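Local coordinates for putative alpha/beta hydrolase (Desulfitobacterium hafniense, PDB 4RPC), which is a putative hydrolase of the alpha/beta hydrolase family whose substrate is not known and whose chemistry is probably that of a serine hydrolase, at residues L13-I27 and L77-Q90. Residues are numbered along the deposited sequence; the frame is centred on the assembly and turned at random.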
loop_
_atom_site.group_PDB
_atom_site.type_symbol
_atom_site.label_atom_id
_atom_site.label_comp_id
_atom_site.label_asym_id
_atom_site.label_seq_id
_atom_site.Cartn_x
_atom_site.Cartn_y
_atom_site.Cartn_z
ATOM N N LEU A 13 -9.687 -10.389 6.903
ATOM C CA LEU A 13 -8.518 -10.877 6.203
ATOM C C LEU A 13 -8.886 -12.047 5.325
ATOM O O LEU A 13 -9.309 -13.080 5.815
ATOM C CB LEU A 13 -7.481 -11.348 7.217
ATOM C CG LEU A 13 -6.156 -11.822 6.630
ATOM C CD1 LEU A 13 -5.346 -10.671 6.081
ATOM C CD2 LEU A 13 -5.365 -12.525 7.701
ATOM N N HIS A 14 -8.724 -11.867 4.029
ATOM C CA HIS A 14 -9.123 -12.850 3.038
ATOM C C HIS A 14 -7.956 -13.697 2.747
ATOM O O HIS A 14 -6.846 -13.205 2.720
ATOM C CB HIS A 14 -9.506 -12.188 1.739
ATOM C CG HIS A 14 -10.688 -11.290 1.846
ATOM N ND1 HIS A 14 -11.975 -11.725 1.624
ATOM C CD2 HIS A 14 -10.777 -9.981 2.146
ATOM C CE1 HIS A 14 -12.807 -10.715 1.778
ATOM N NE2 HIS A 14 -12.103 -9.647 2.098
ATOM N N ARG A 15 -8.207 -14.974 2.485
ATOM C CA ARG A 15 -7.119 -15.931 2.322
ATOM C C ARG A 15 -7.325 -16.704 1.037
ATOM O O ARG A 15 -8.374 -17.242 0.811
ATOM C CB ARG A 15 -7.037 -16.851 3.545
ATOM C CG ARG A 15 -5.925 -17.895 3.495
ATOM C CD ARG A 15 -5.911 -18.734 4.774
ATOM N NE ARG A 15 -4.644 -19.449 4.979
ATOM C CZ ARG A 15 -4.345 -20.180 6.066
ATOM N NH1 ARG A 15 -5.240 -20.302 7.058
ATOM N NH2 ARG A 15 -3.157 -20.792 6.175
HETATM N N MSE A 16 -6.320 -16.715 0.191
HETATM C CA MSE A 16 -6.360 -17.429 -1.074
HETATM C C MSE A 16 -5.056 -18.182 -1.289
HETATM O O MSE A 16 -4.122 -18.120 -0.477
HETATM C CB MSE A 16 -6.612 -16.514 -2.279
HETATM C CG MSE A 16 -6.972 -15.066 -1.960
HETATM SE SE MSE A 16 -8.737 -14.577 -2.659
HETATM C CE MSE A 16 -9.220 -16.023 -3.911
ATOM N N GLY A 17 -5.010 -18.931 -2.383
ATOM C CA GLY A 17 -3.831 -19.735 -2.738
ATOM C C GLY A 17 -3.579 -20.937 -1.871
ATOM O O GLY A 17 -4.494 -21.499 -1.326
ATOM N N GLU A 18 -2.318 -21.341 -1.763
ATOM C CA GLU A 18 -1.948 -22.548 -1.043
ATOM C C GLU A 18 -1.782 -22.287 0.460
ATOM O O GLU A 18 -0.780 -21.668 0.862
ATOM C CB GLU A 18 -0.639 -23.105 -1.626
ATOM C CG GLU A 18 -0.832 -24.044 -2.783
ATOM C CD GLU A 18 -1.814 -25.163 -2.441
ATOM O OE1 GLU A 18 -1.618 -25.847 -1.391
ATOM O OE2 GLU A 18 -2.809 -25.293 -3.191
ATOM N N PRO A 19 -2.734 -22.771 1.309
ATOM C CA PRO A 19 -2.774 -22.313 2.728
ATOM C C PRO A 19 -1.492 -22.595 3.490
ATOM O O PRO A 19 -1.087 -21.795 4.368
ATOM C CB PRO A 19 -3.964 -23.062 3.338
ATOM C CG PRO A 19 -4.740 -23.586 2.175
ATOM C CD PRO A 19 -3.785 -23.761 1.027
ATOM N N HIS A 20 -0.826 -23.676 3.096
ATOM C CA HIS A 20 0.436 -24.099 3.711
ATOM C C HIS A 20 1.664 -23.520 2.974
ATOM O O HIS A 20 2.792 -23.624 3.432
ATOM C CB HIS A 20 0.463 -25.650 3.782
ATOM C CG HIS A 20 -0.665 -26.209 4.586
ATOM N ND1 HIS A 20 -1.570 -27.120 4.088
ATOM C CD2 HIS A 20 -1.083 -25.910 5.838
ATOM C CE1 HIS A 20 -2.475 -27.385 5.009
ATOM N NE2 HIS A 20 -2.202 -26.658 6.081
ATOM N N GLY A 21 1.442 -22.904 1.837
ATOM C CA GLY A 21 2.535 -22.226 1.137
ATOM C C GLY A 21 3.148 -21.046 1.905
ATOM O O GLY A 21 2.640 -20.643 2.923
ATOM N N PRO A 22 4.266 -20.499 1.396
ATOM C CA PRO A 22 4.843 -19.319 2.041
ATOM C C PRO A 22 3.855 -18.155 2.060
ATOM O O PRO A 22 3.099 -17.961 1.104
ATOM C CB PRO A 22 6.071 -18.974 1.173
ATOM C CG PRO A 22 6.412 -20.250 0.423
ATOM C CD PRO A 22 5.148 -21.083 0.354
ATOM N N LYS A 23 3.888 -17.368 3.133
ATOM C CA LYS A 23 2.877 -16.346 3.303
ATOM C C LYS A 23 3.284 -14.988 2.669
ATOM O O LYS A 23 4.326 -14.429 2.969
ATOM C CB LYS A 23 2.576 -16.171 4.772
ATOM C CG LYS A 23 1.519 -17.124 5.287
ATOM C CD LYS A 23 2.072 -18.515 5.452
ATOM C CE LYS A 23 1.141 -19.313 6.332
ATOM N NZ LYS A 23 1.234 -20.743 5.987
ATOM N N VAL A 24 2.396 -14.472 1.832
ATOM C CA VAL A 24 2.549 -13.227 1.175
ATOM C C VAL A 24 1.310 -12.349 1.505
ATOM O O VAL A 24 0.165 -12.707 1.192
ATOM C CB VAL A 24 2.682 -13.474 -0.334
ATOM C CG1 VAL A 24 2.740 -12.169 -1.112
ATOM C CG2 VAL A 24 3.945 -14.310 -0.627
ATOM N N LEU A 25 1.548 -11.212 2.128
ATOM C CA LEU A 25 0.471 -10.250 2.503
ATOM C C LEU A 25 0.387 -9.124 1.500
ATOM O O LEU A 25 1.391 -8.507 1.214
ATOM C CB LEU A 25 0.817 -9.594 3.856
ATOM C CG LEU A 25 -0.058 -9.632 5.076
ATOM C CD1 LEU A 25 0.487 -8.633 6.080
ATOM C CD2 LEU A 25 -1.527 -9.360 4.850
ATOM N N LEU A 26 -0.804 -8.812 1.026
ATOM C CA LEU A 26 -1.009 -7.779 0.066
ATOM C C LEU A 26 -1.952 -6.750 0.632
ATOM O O LEU A 26 -3.151 -7.078 0.887
ATOM C CB LEU A 26 -1.630 -8.362 -1.192
ATOM C CG LEU A 26 -0.891 -9.509 -1.825
ATOM C CD1 LEU A 26 -1.760 -10.104 -2.922
ATOM C CD2 LEU A 26 0.410 -9.043 -2.421
ATOM N N ILE A 27 -1.428 -5.522 0.824
ATOM C CA ILE A 27 -2.157 -4.430 1.522
ATOM C C ILE A 27 -2.416 -3.299 0.596
ATOM O O ILE A 27 -1.490 -2.651 0.115
ATOM C CB ILE A 27 -1.427 -3.924 2.784
ATOM C CG1 ILE A 27 -0.934 -5.077 3.654
ATOM C CG2 ILE A 27 -2.343 -3.021 3.606
ATOM C CD1 ILE A 27 -0.116 -4.660 4.882
ATOM N N LEU A 77 -4.351 -6.151 12.316
ATOM C CA LEU A 77 -3.947 -7.089 11.284
ATOM C C LEU A 77 -3.050 -8.172 11.857
ATOM O O LEU A 77 -3.114 -9.348 11.457
ATOM C CB LEU A 77 -3.167 -6.322 10.199
ATOM C CG LEU A 77 -2.897 -6.923 8.857
ATOM C CD1 LEU A 77 -4.107 -7.703 8.377
ATOM C CD2 LEU A 77 -2.538 -5.801 7.879
ATOM N N GLY A 78 -2.175 -7.757 12.767
ATOM C CA GLY A 78 -1.317 -8.703 13.473
ATOM C C GLY A 78 -2.189 -9.685 14.261
ATOM O O GLY A 78 -1.875 -10.878 14.370
ATOM N N GLU A 79 -3.283 -9.209 14.804
ATOM C CA GLU A 79 -4.177 -10.144 15.523
ATOM C C GLU A 79 -4.882 -11.093 14.566
ATOM O O GLU A 79 -5.197 -12.193 14.938
ATOM C CB GLU A 79 -5.217 -9.383 16.317
ATOM C CG GLU A 79 -4.569 -8.599 17.441
ATOM C CD GLU A 79 -5.566 -7.785 18.237
ATOM O OE1 GLU A 79 -6.056 -6.721 17.750
ATOM O OE2 GLU A 79 -5.833 -8.212 19.364
ATOM N N ALA A 80 -5.154 -10.651 13.341
ATOM C CA ALA A 80 -5.868 -11.510 12.405
ATOM C C ALA A 80 -4.926 -12.557 11.942
ATOM O O ALA A 80 -5.331 -13.680 11.764
ATOM C CB ALA A 80 -6.466 -10.750 11.232
ATOM N N LEU A 81 -3.657 -12.209 11.804
ATOM C CA LEU A 81 -2.650 -13.185 11.437
ATOM C C LEU A 81 -2.421 -14.224 12.493
ATOM O O LEU A 81 -2.295 -15.406 12.211
ATOM C CB LEU A 81 -1.347 -12.493 11.098
ATOM C CG LEU A 81 -1.308 -11.698 9.786
ATOM C CD1 LEU A 81 0.089 -11.146 9.537
ATOM C CD2 LEU A 81 -1.774 -12.497 8.605
ATOM N N GLU A 82 -2.383 -13.782 13.719
ATOM C CA GLU A 82 -2.332 -14.670 14.872
ATOM C C GLU A 82 -3.515 -15.653 14.943
ATOM O O GLU A 82 -3.338 -16.801 15.272
ATOM C CB GLU A 82 -2.322 -13.817 16.121
ATOM C CG GLU A 82 -1.967 -14.559 17.382
ATOM C CD GLU A 82 -1.912 -13.604 18.568
ATOM O OE1 GLU A 82 -2.049 -12.377 18.332
ATOM O OE2 GLU A 82 -1.747 -14.071 19.720
ATOM N N GLU A 83 -4.713 -15.195 14.619
ATOM C CA GLU A 83 -5.875 -16.086 14.481
ATOM C C GLU A 83 -5.593 -17.249 13.566
ATOM O O GLU A 83 -6.032 -18.360 13.830
ATOM C CB GLU A 83 -7.075 -15.349 13.892
ATOM C CG GLU A 83 -7.786 -14.474 14.894
ATOM C CD GLU A 83 -8.679 -15.292 15.799
ATOM O OE1 GLU A 83 -9.404 -16.167 15.255
ATOM O OE2 GLU A 83 -8.647 -15.081 17.041
ATOM N N LEU A 84 -4.880 -17.005 12.475
ATOM C CA LEU A 84 -4.598 -18.063 11.516
ATOM C C LEU A 84 -3.327 -18.762 11.883
ATOM O O LEU A 84 -2.845 -19.558 11.112
ATOM C CB LEU A 84 -4.495 -17.518 10.081
ATOM C CG LEU A 84 -5.727 -16.740 9.629
ATOM C CD1 LEU A 84 -5.449 -16.123 8.272
ATOM C CD2 LEU A 84 -6.982 -17.602 9.587
ATOM N N ARG A 85 -2.802 -18.464 13.074
ATOM C CA ARG A 85 -1.494 -18.916 13.543
ATOM C C ARG A 85 -0.330 -18.588 12.605
ATOM O O ARG A 85 0.701 -19.282 12.594
ATOM C CB ARG A 85 -1.511 -20.400 13.826
ATOM C CG ARG A 85 -2.458 -20.848 14.915
ATOM C CD ARG A 85 -2.422 -22.353 14.884
ATOM N NE ARG A 85 -3.189 -22.980 15.944
ATOM C CZ ARG A 85 -3.135 -24.278 16.231
ATOM N NH1 ARG A 85 -2.341 -25.093 15.533
ATOM N NH2 ARG A 85 -3.874 -24.765 17.225
ATOM N N VAL A 86 -0.481 -17.522 11.836
ATOM C CA VAL A 86 0.614 -17.013 11.035
ATOM C C VAL A 86 1.445 -16.139 11.932
ATOM O O VAL A 86 0.968 -15.082 12.365
ATOM C CB VAL A 86 0.136 -16.107 9.883
ATOM C CG1 VAL A 86 1.340 -15.482 9.204
ATOM C CG2 VAL A 86 -0.677 -16.893 8.880
ATOM N N ASP A 87 2.679 -16.549 12.201
ATOM C CA ASP A 87 3.598 -15.656 12.902
ATOM C C ASP A 87 4.806 -15.204 12.068
ATOM O O ASP A 87 5.640 -14.451 12.574
ATOM C CB ASP A 87 4.049 -16.276 14.215
ATOM C CG ASP A 87 4.906 -17.486 14.008
ATOM O OD1 ASP A 87 5.346 -17.712 12.842
ATOM O OD2 ASP A 87 5.124 -18.206 15.016
ATOM N N LYS A 88 4.889 -15.647 10.814
ATOM C CA LYS A 88 5.941 -15.203 9.906
ATOM C C LYS A 88 5.378 -15.006 8.509
ATOM O O LYS A 88 4.637 -15.848 8.005
ATOM C CB LYS A 88 7.065 -16.239 9.853
ATOM C CG LYS A 88 8.232 -15.861 8.940
ATOM C CD LYS A 88 9.368 -16.890 9.001
ATOM C CE LYS A 88 8.961 -18.217 8.348
ATOM N NZ LYS A 88 10.061 -18.999 7.679
ATOM N N VAL A 89 5.712 -13.894 7.872
ATOM C CA VAL A 89 5.354 -13.725 6.495
ATOM C C VAL A 89 6.584 -13.502 5.643
ATOM O O VAL A 89 7.547 -12.804 6.048
ATOM C CB VAL A 89 4.294 -12.604 6.294
ATOM C CG1 VAL A 89 3.160 -12.782 7.293
ATOM C CG2 VAL A 89 4.882 -11.248 6.423
ATOM N N GLN A 90 6.562 -14.058 4.448
ATOM C CA GLN A 90 7.776 -14.010 3.641
ATOM C C GLN A 90 7.871 -12.675 2.988
ATOM O O GLN A 90 8.977 -12.173 2.796
ATOM C CB GLN A 90 7.822 -15.097 2.569
ATOM C CG GLN A 90 7.950 -16.536 3.037
ATOM C CD GLN A 90 9.068 -16.748 3.984
ATOM O OE1 GLN A 90 10.207 -16.352 3.737
ATOM N NE2 GLN A 90 8.746 -17.337 5.118
HETATM O O HOH W 1 5.887 -17.482 5.275
#
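Leu-13 on strand 13-17 packs against the end of helix 70-83 and the residue after it, touching Leu-77, Ala-80, Leu-81 and Leu-84. With its CG anti to the backbone N (chi1 -177°), its CD2 reaches Leu-84 CD1 at 3.6 Å and Leu-81 CD2 at 3.7 Å, and also rests on the methyl of Ala-80, while CD1 touches Leu-77 CD1 at 4.0 Å, the two side chains crossing at about a right angle. Two strands further in, beyond strand 50-54, Ile-27 and Leu-77 meet tip to tip, Ile-27 CD1 to Leu-77 CD2 at 4.0 Å, and Leu-25 backs Leu-81 more loosely. Met-105 of helix 97-108 closes over Leu-25, Leu-77 and Leu-81.

Near the helix end two long basic side chains flank the apolar cluster. Arg-15, extended from CG to NE, slides past Leu-84 in the opposite direction; Lys-23, bent at chi2 (75°), lays CE against Val-86 CG2. Both then grip Pro-19 O, Lys-23 NZ in the carbonyl plane at 3.0 Å and Arg-15 NH2 from above it at 2.9 Å, which ties the turn of residues 18-21 back to the two strands. A Schellman motif with Arg-85 at positive phi ends the helix and turns the chain toward strand 88-95.

Between the backbones, Gln-90 N donates to Lys-23 O at 2.7 Å, and a water accepts from Lys-23 N and donates weakly to Lys-88 O. Pro-22 CB packs on Gln-90 CG beside them. Parallel strands 23-27 and 88-95 thus start side by side with a helix across one face, the layered alpha/beta hydrolase architecture, in which strand 88-95 leads to the probable nucleophile elbow.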